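Local coordinates for protein putative hydrolase YdeN (Bacillus subtilis, PDB 1UXO) that probably acts as a serine hydrolase of the alpha/beta-hydrolase fold, with a substrate that is not established, at residues 62-65 and 66-69; 14-17 and 18-21; 26-29 and 30-34. The protein carries 2 engineered substitutions. One frame throughout, in Å; residues are numbered along the deposited sequence.

Contact 1. Residues 62-65 and 66-69; sequences TLHE and NTYL
The imidazole of H64 carries the hydroxyl of T67 over one face, with OG1 3.1 Å above the ring plane and near its centre, while CB of N66 lies at the edge, in plane, 3.8 Å from H64 CD2. These residues belong to a type I beta turn from H64 to T67, which feeds the chain into strand 67-72 of the parallel sheet of this alpha/beta-hydrolase fold. It illustrates how a turn can be tied twice: T67 N donates to H64 O from above its carbonyl plane, and H64 N donates in return to T67 OG1 at 2.9 Å, fairly straight (159°). With OG1 beside T67's own backbone N (chi1 -53°), the hydroxyl points back at H64, where it meets both the N-H and the ring face. Both ring nitrogens of H64 meet carbonyl oxygens: NE2 is bonded to T4 O, and ND1 makes a weak, strongly bent bond of 2.7 Å to T62 O. L63 packs against Y8 and F82, and its CD2 reaches T67 CG2 at 3.8 Å and L69 CD2 at 4.5 Å.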
loop_
_atom_site.group_PDB
_atom_site.type_symbol
_atom_site.label_atom_id
_atom_site.label_comp_id
_atom_site.label_asym_id
_atom_site.label_seq_id
_atom_site.Cartn_x
_atom_site.Cartn_y
_atom_site.Cartn_z
ATOM N N THR A 62 -17.174 -4.143 0.035
ATOM C CA THR A 62 -16.739 -4.651 1.334
ATOM C C THR A 62 -15.974 -3.616 2.172
ATOM O O THR A 62 -15.538 -3.939 3.261
ATOM C CB THR A 62 -15.808 -5.889 1.177
ATOM O OG1 THR A 62 -14.531 -5.481 0.657
ATOM C CG2 THR A 62 -16.345 -6.873 0.108
ATOM N N LEU A 63 -15.778 -2.399 1.680
ATOM C CA LEU A 63 -14.860 -1.481 2.334
ATOM C C LEU A 63 -15.618 -0.633 3.310
ATOM O O LEU A 63 -16.559 0.067 2.922
ATOM C CB LEU A 63 -14.213 -0.538 1.349
ATOM C CG LEU A 63 -13.514 -1.136 0.157
ATOM C CD1 LEU A 63 -13.110 -0.029 -0.806
ATOM C CD2 LEU A 63 -12.332 -1.995 0.560
ATOM N N HIS A 64 -15.190 -0.658 4.561
ATOM C CA HIS A 64 -15.908 -0.006 5.610
ATOM C C HIS A 64 -14.890 0.578 6.600
ATOM O O HIS A 64 -13.682 0.519 6.358
ATOM C CB HIS A 64 -16.904 -1.030 6.231
ATOM C CG HIS A 64 -16.274 -2.335 6.634
ATOM N ND1 HIS A 64 -16.331 -3.460 5.833
ATOM C CD2 HIS A 64 -15.579 -2.700 7.747
ATOM C CE1 HIS A 64 -15.696 -4.458 6.438
ATOM N NE2 HIS A 64 -15.233 -4.026 7.599
ATOM N N GLU A 65 -15.387 1.066 7.747
ATOM C CA GLU A 65 -14.605 1.732 8.783
ATOM C C GLU A 65 -13.640 0.791 9.487
ATOM O O GLU A 65 -12.740 1.232 10.169
ATOM C CB GLU A 65 -15.562 2.363 9.818
ATOM C CG GLU A 65 -16.705 1.444 10.226
ATOM C CD GLU A 65 -17.803 1.286 9.148
ATOM O OE1 GLU A 65 -17.983 2.184 8.296
ATOM O OE2 GLU A 65 -18.471 0.229 9.109
ATOM N N ASN A 66 -13.867 -0.509 9.379
ATOM C CA ASN A 66 -12.899 -1.480 9.912
ATOM C C ASN A 66 -12.123 -2.248 8.825
ATOM O O ASN A 66 -11.599 -3.349 9.077
ATOM C CB ASN A 66 -13.582 -2.420 10.919
ATOM C CG ASN A 66 -14.196 -1.646 12.121
ATOM O OD1 ASN A 66 -15.431 -1.639 12.310
ATOM N ND2 ASN A 66 -13.356 -0.968 12.881
ATOM N N THR A 67 -11.983 -1.615 7.663
ATOM C CA THR A 67 -11.139 -2.134 6.569
ATOM C C THR A 67 -9.834 -1.402 6.532
ATOM O O THR A 67 -9.804 -0.157 6.644
ATOM C CB THR A 67 -11.871 -2.005 5.253
ATOM O OG1 THR A 67 -13.158 -2.632 5.370
ATOM C CG2 THR A 67 -11.174 -2.760 4.085
ATOM N N TYR A 68 -8.757 -2.158 6.263
ATOM C CA TYR A 68 -7.411 -1.604 6.200
ATOM C C TYR A 68 -6.707 -2.078 4.960
ATOM O O TYR A 68 -6.817 -3.254 4.577
ATOM C CB TYR A 68 -6.581 -2.032 7.406
ATOM C CG TYR A 68 -7.162 -1.566 8.712
ATOM C CD1 TYR A 68 -6.670 -0.440 9.368
ATOM C CD2 TYR A 68 -8.220 -2.238 9.282
ATOM C CE1 TYR A 68 -7.254 0.002 10.558
ATOM C CE2 TYR A 68 -8.808 -1.791 10.465
ATOM C CZ TYR A 68 -8.315 -0.681 11.088
ATOM O OH TYR A 68 -8.890 -0.272 12.255
ATOM N N LEU A 69 -6.012 -1.177 4.298
ATOM C CA LEU A 69 -5.308 -1.502 3.074
ATOM C C LEU A 69 -3.796 -1.346 3.286
ATOM O O LEU A 69 -3.317 -0.270 3.679
ATOM C CB LEU A 69 -5.765 -0.575 1.921
ATOM C CG LEU A 69 -7.271 -0.333 1.715
ATOM C CD1 LEU A 69 -7.555 0.698 0.618
ATOM C CD2 LEU A 69 -7.924 -1.699 1.368
#

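Contact 2. Residues 14-17 and 18-21; sequences RASS and TNHW
The carboxamide of N19 folds back over the start of its own turn, bringing OD1 to 3.4 Å from A15 CA and into the grip of S16 N. The turn is type I, from S16 to N19, in the loop after strand 6-10. In alpha/beta hydrolases the loop at this place commonly contributes to the oxyanion hole, though no such role is established for these residues; the H20 side chain lies about 7 Å from that of H166, a predicted member of the charge relay system. Here side chain and backbone close the turn together. S16 N donates at 2.9 Å to N19 OD1, in the carbonyl plane and on a lone pair, and N19 N returns a nearly straight bond (168°) to S16 O. N19 CG stands anti to its carbonyl carbon (chi1 -70°), a setting that turns the amide back to S16. A water 2.5 Å from N19 OD1 donates to it and also bonds to S16 OG. S16 OG also receives a weak bond from T18 N at 3.5 Å. E169 OE1 accepts from N19 ND2, holding the other end of the amide, and also from H20 N. CB of N19 lies over one face of the H20 ring, A15 CB approaches H20 NE2 obliquely at 4.0 Å, and a second water, in the ring plane, joins H20 NE2 at 2.9 Å to R14 O.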
loop_
_atom_site.group_PDB
_atom_site.type_symbol
_atom_site.label_atom_id
_atom_site.label_comp_id
_atom_site.label_asym_id
_atom_site.label_seq_id
_atom_site.Cartn_x
_atom_site.Cartn_y
_atom_site.Cartn_z
ATOM N N ARG A 14 5.607 -6.700 -11.037
ATOM C CA ARG A 14 6.287 -7.957 -11.164
ATOM C C ARG A 14 6.206 -8.735 -9.902
ATOM O O ARG A 14 7.241 -9.234 -9.425
ATOM C CB ARG A 14 7.789 -7.748 -11.407
ATOM C CG ARG A 14 8.197 -7.566 -12.817
ATOM C CD ARG A 14 9.557 -8.192 -13.091
ATOM N NE ARG A 14 10.487 -7.950 -11.986
ATOM C CZ ARG A 14 11.811 -8.037 -12.089
ATOM N NH1 ARG A 14 12.406 -8.349 -13.260
ATOM N NH2 ARG A 14 12.543 -7.788 -11.018
ATOM N N ALA A 15 5.038 -8.749 -9.285
ATOM C CA ALA A 15 4.847 -9.519 -8.094
ATOM C C ALA A 15 3.457 -10.127 -8.132
ATOM O O ALA A 15 2.635 -9.706 -8.921
ATOM C CB ALA A 15 5.024 -8.648 -6.866
ATOM N N SER A 16 3.219 -11.084 -7.232
ATOM C CA SER A 16 1.904 -11.653 -6.953
ATOM C C SER A 16 1.793 -11.970 -5.467
ATOM O O SER A 16 2.718 -11.721 -4.669
ATOM C CB SER A 16 1.676 -12.967 -7.756
ATOM O OG SER A 16 2.430 -14.060 -7.202
ATOM N N SER A 17 0.662 -12.559 -5.098
ATOM C CA SER A 17 0.305 -12.779 -3.710
ATOM C C SER A 17 1.258 -13.721 -3.002
ATOM O O SER A 17 1.263 -13.779 -1.772
ATOM C CB SER A 17 -1.122 -13.321 -3.649
ATOM O OG SER A 17 -1.176 -14.594 -4.283
ATOM N N THR A 18 2.107 -14.444 -3.746
ATOM C CA THR A 18 2.982 -15.401 -3.108
ATOM C C THR A 18 4.356 -14.827 -2.782
ATOM O O THR A 18 5.165 -15.514 -2.122
ATOM C CB THR A 18 3.212 -16.676 -3.984
ATOM O OG1 THR A 18 3.777 -16.296 -5.249
ATOM C CG2 THR A 18 1.926 -17.439 -4.225
ATOM N N ASN A 19 4.641 -13.616 -3.259
ATOM C CA ASN A 19 5.967 -13.004 -3.151
ATOM C C ASN A 19 6.171 -12.211 -1.841
ATOM O O ASN A 19 5.212 -11.835 -1.132
ATOM C CB ASN A 19 6.223 -12.042 -4.314
ATOM C CG ASN A 19 6.412 -12.779 -5.675
ATOM O OD1 ASN A 19 5.674 -12.518 -6.668
ATOM N ND2 ASN A 19 7.407 -13.673 -5.740
ATOM N N HIS A 20 7.436 -11.962 -1.548
ATOM C CA HIS A 20 7.848 -11.010 -0.509
ATOM C C HIS A 20 7.273 -11.408 0.863
ATOM O O HIS A 20 7.273 -12.615 1.224
ATOM C CB HIS A 20 7.555 -9.547 -0.996
ATOM C CG HIS A 20 8.024 -9.309 -2.401
ATOM N ND1 HIS A 20 9.188 -9.851 -2.874
ATOM C CD2 HIS A 20 7.479 -8.630 -3.435
ATOM C CE1 HIS A 20 9.330 -9.547 -4.154
ATOM N NE2 HIS A 20 8.309 -8.789 -4.508
ATOM N N TRP A 21 6.749 -10.434 1.570
ATOM C CA TRP A 21 6.287 -10.573 2.962
ATOM C C TRP A 21 4.757 -10.754 3.089
ATOM O O TRP A 21 4.229 -10.772 4.211
ATOM C CB TRP A 21 6.786 -9.386 3.803
ATOM C CG TRP A 21 6.764 -8.103 3.093
ATOM C CD1 TRP A 21 7.770 -7.584 2.311
ATOM C CD2 TRP A 21 5.677 -7.174 3.010
ATOM N NE1 TRP A 21 7.373 -6.404 1.760
ATOM C CE2 TRP A 21 6.096 -6.126 2.166
ATOM C CE3 TRP A 21 4.383 -7.124 3.555
ATOM C CZ2 TRP A 21 5.279 -5.040 1.851
ATOM C CZ3 TRP A 21 3.568 -6.022 3.247
ATOM C CH2 TRP A 21 4.038 -4.999 2.391
HETATM O O HOH W 1 8.546 -8.249 -7.297
HETATM O O HOH W 2 4.823 -13.926 -8.579
#

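Contact 3. Residues 26-29 and 30-34; sequences KKRL and LADGV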
loop_
_atom_site.group_PDB
_atom_site.type_symbol
_atom_site.label_atom_id
_atom_site.label_comp_id
_atom_site.label_asym_id
_atom_site.label_seq_id
_atom_site.Cartn_x
_atom_site.Cartn_y
_atom_site.Cartn_z
ATOM N N LYS A 26 -0.256 -12.067 6.164
ATOM C CA LYS A 26 -1.553 -12.720 6.255
ATOM C C LYS A 26 -1.631 -13.731 7.401
ATOM O O LYS A 26 -2.583 -13.679 8.214
ATOM C CB LYS A 26 -1.898 -13.361 4.914
ATOM C CG LYS A 26 -3.151 -14.228 4.898
ATOM C CD LYS A 26 -3.545 -14.751 3.538
ATOM C CE LYS A 26 -4.884 -15.513 3.597
ATOM N NZ LYS A 26 -4.905 -16.374 2.434
ATOM N N LYS A 27 -0.652 -14.633 7.473
ATOM C CA LYS A 27 -0.606 -15.661 8.516
ATOM C C LYS A 27 -0.379 -15.083 9.923
ATOM O O LYS A 27 -0.957 -15.578 10.900
ATOM C CB LYS A 27 0.423 -16.765 8.191
ATOM C CG LYS A 27 0.205 -17.537 6.888
ATOM C CD LYS A 27 1.534 -18.299 6.515
ATOM C CE LYS A 27 1.743 -18.637 4.995
ATOM N NZ LYS A 27 3.271 -18.772 4.523
ATOM N N ARG A 28 0.390 -13.997 10.037
ATOM C CA ARG A 28 0.638 -13.367 11.342
ATOM C C ARG A 28 -0.676 -12.742 11.878
ATOM O O ARG A 28 -1.006 -12.850 13.049
ATOM C CB ARG A 28 1.789 -12.383 11.260
ATOM C CG ARG A 28 2.042 -11.639 12.556
ATOM C CD ARG A 28 2.551 -12.617 13.690
ATOM N NE ARG A 28 2.689 -11.909 14.947
ATOM C CZ ARG A 28 1.700 -11.694 15.802
ATOM N NH1 ARG A 28 0.498 -12.199 15.571
ATOM N NH2 ARG A 28 1.937 -11.036 16.936
ATOM N N LEU A 29 -1.434 -12.144 10.973
ATOM C CA LEU A 29 -2.735 -11.589 11.299
ATOM C C LEU A 29 -3.737 -12.672 11.703
ATOM O O LEU A 29 -4.518 -12.504 12.664
ATOM C CB LEU A 29 -3.218 -10.722 10.131
ATOM C CG LEU A 29 -2.547 -9.338 10.010
ATOM C CD1 LEU A 29 -2.814 -8.732 8.628
ATOM C CD2 LEU A 29 -3.034 -8.392 11.134
ATOM N N LEU A 30 -3.742 -13.772 10.976
ATOM C CA LEU A 30 -4.581 -14.921 11.282
ATOM C C LEU A 30 -4.319 -15.457 12.701
ATOM O O LEU A 30 -5.264 -15.844 13.437
ATOM C CB LEU A 30 -4.364 -15.996 10.210
ATOM C CG LEU A 30 -5.228 -17.235 10.408
ATOM C CD1 LEU A 30 -6.702 -16.839 10.363
ATOM C CD2 LEU A 30 -4.835 -18.326 9.353
ATOM N N ALA A 31 -3.067 -15.386 13.137
ATOM C CA ALA A 31 -2.710 -15.805 14.508
ATOM C C ALA A 31 -3.420 -14.965 15.591
ATOM O O ALA A 31 -3.607 -15.427 16.750
ATOM C CB ALA A 31 -1.198 -15.739 14.695
ATOM N N ASP A 32 -3.828 -13.749 15.222
ATOM C CA ASP A 32 -4.665 -12.909 16.069
ATOM C C ASP A 32 -6.179 -12.990 15.827
ATOM O O ASP A 32 -6.953 -12.246 16.459
ATOM C CB ASP A 32 -4.291 -11.471 15.844
ATOM C CG ASP A 32 -2.877 -11.155 16.239
ATOM O OD1 ASP A 32 -2.150 -11.909 16.973
ATOM O OD2 ASP A 32 -2.408 -10.100 15.812
ATOM N N GLY A 33 -6.600 -13.847 14.916
ATOM C CA GLY A 33 -7.990 -13.922 14.512
ATOM C C GLY A 33 -8.410 -12.806 13.572
ATOM O O GLY A 33 -9.613 -12.515 13.478
ATOM N N VAL A 34 -7.438 -12.166 12.902
ATOM C CA VAL A 34 -7.747 -11.100 11.937
ATOM C C VAL A 34 -7.655 -11.609 10.499
ATOM O O VAL A 34 -6.632 -12.204 10.080
ATOM C CB VAL A 34 -6.820 -9.896 12.111
ATOM C CG1 VAL A 34 -7.095 -8.803 11.046
ATOM C CG2 VAL A 34 -6.900 -9.318 13.563
HETATM O O HOH W 3 -5.291 -13.462 8.017
HETATM O O HOH W 4 -0.364 -11.239 18.953
#
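R28 starts with CG anti to its backbone N, then bends at chi2 (66°), and the bend swings the guanidinium along the helix surface to D32, whose own CG stands beside its backbone N. The result is a salt bridge four residues apart in sequence, with R28 NH1 donating at 3.0 Å to D32 OD1. The carboxylate oxygen lies in the guanidinium plane, yet the nitrogen meets it from above the carboxylate plane; the two flat groups stand 84° apart. Beside it, at the same NH1/NH2 end, a water accepts from R28 NH2 and donates to D32 OD1 at 2.7 Å. Y180 backs the pair, taking a cation-pi contact with R28 and a hydrogen bond between its hydroxyl and D32 OD2. An alanine here would remove the guanidinium and would probably leave D32 OD1 without its charged mate, and the Y180 ring without its cation.

The bridge spans the end of helix 22-31, the helix of the beta-alpha-beta unit that joins strand 6-10 to strand 35-39, and the helix closes there in a textbook Schellman motif. G33, at positive phi, turns the chain; its N bonds to L30 O at 2.8 Å, and V34 N reaches back to L29 O at 2.9 Å. L29 O also accepts from D32 N, and its two donors arrive from opposite faces of the carbonyl plane.

The apolar contact that often accompanies this motif is present as well: L29 CD2 lies 4.1 Å from V34 CG1. Both side chains touch V7 of strand 6-10, and L29 also packs on A36 and L183. A further water donates to K26 O at 2.7 Å and to V34 O at 2.8 Å.

How the contacts relate
All three contacts are local, and each lies where the chain enters or leaves a regular element. Contacts 2 and 3 follow one another on the crossover between strands 6-10 and 35-39, before and at the end of helix 22-31; contact 1 leads into strand 67-72, which lies next to 6-10 in the sheet. Contact 2 is a surface contact, closed by polar groups and water near the predicted catalytic residues, whereas contacts 1 and 3 are partly buried, lie away from those sites and combine polar bonds with leucine packing against strand 6-10. Only contact 3 adds a salt bridge. The centres of contacts 1 and 3 are 16 Å apart; none of the three touches another.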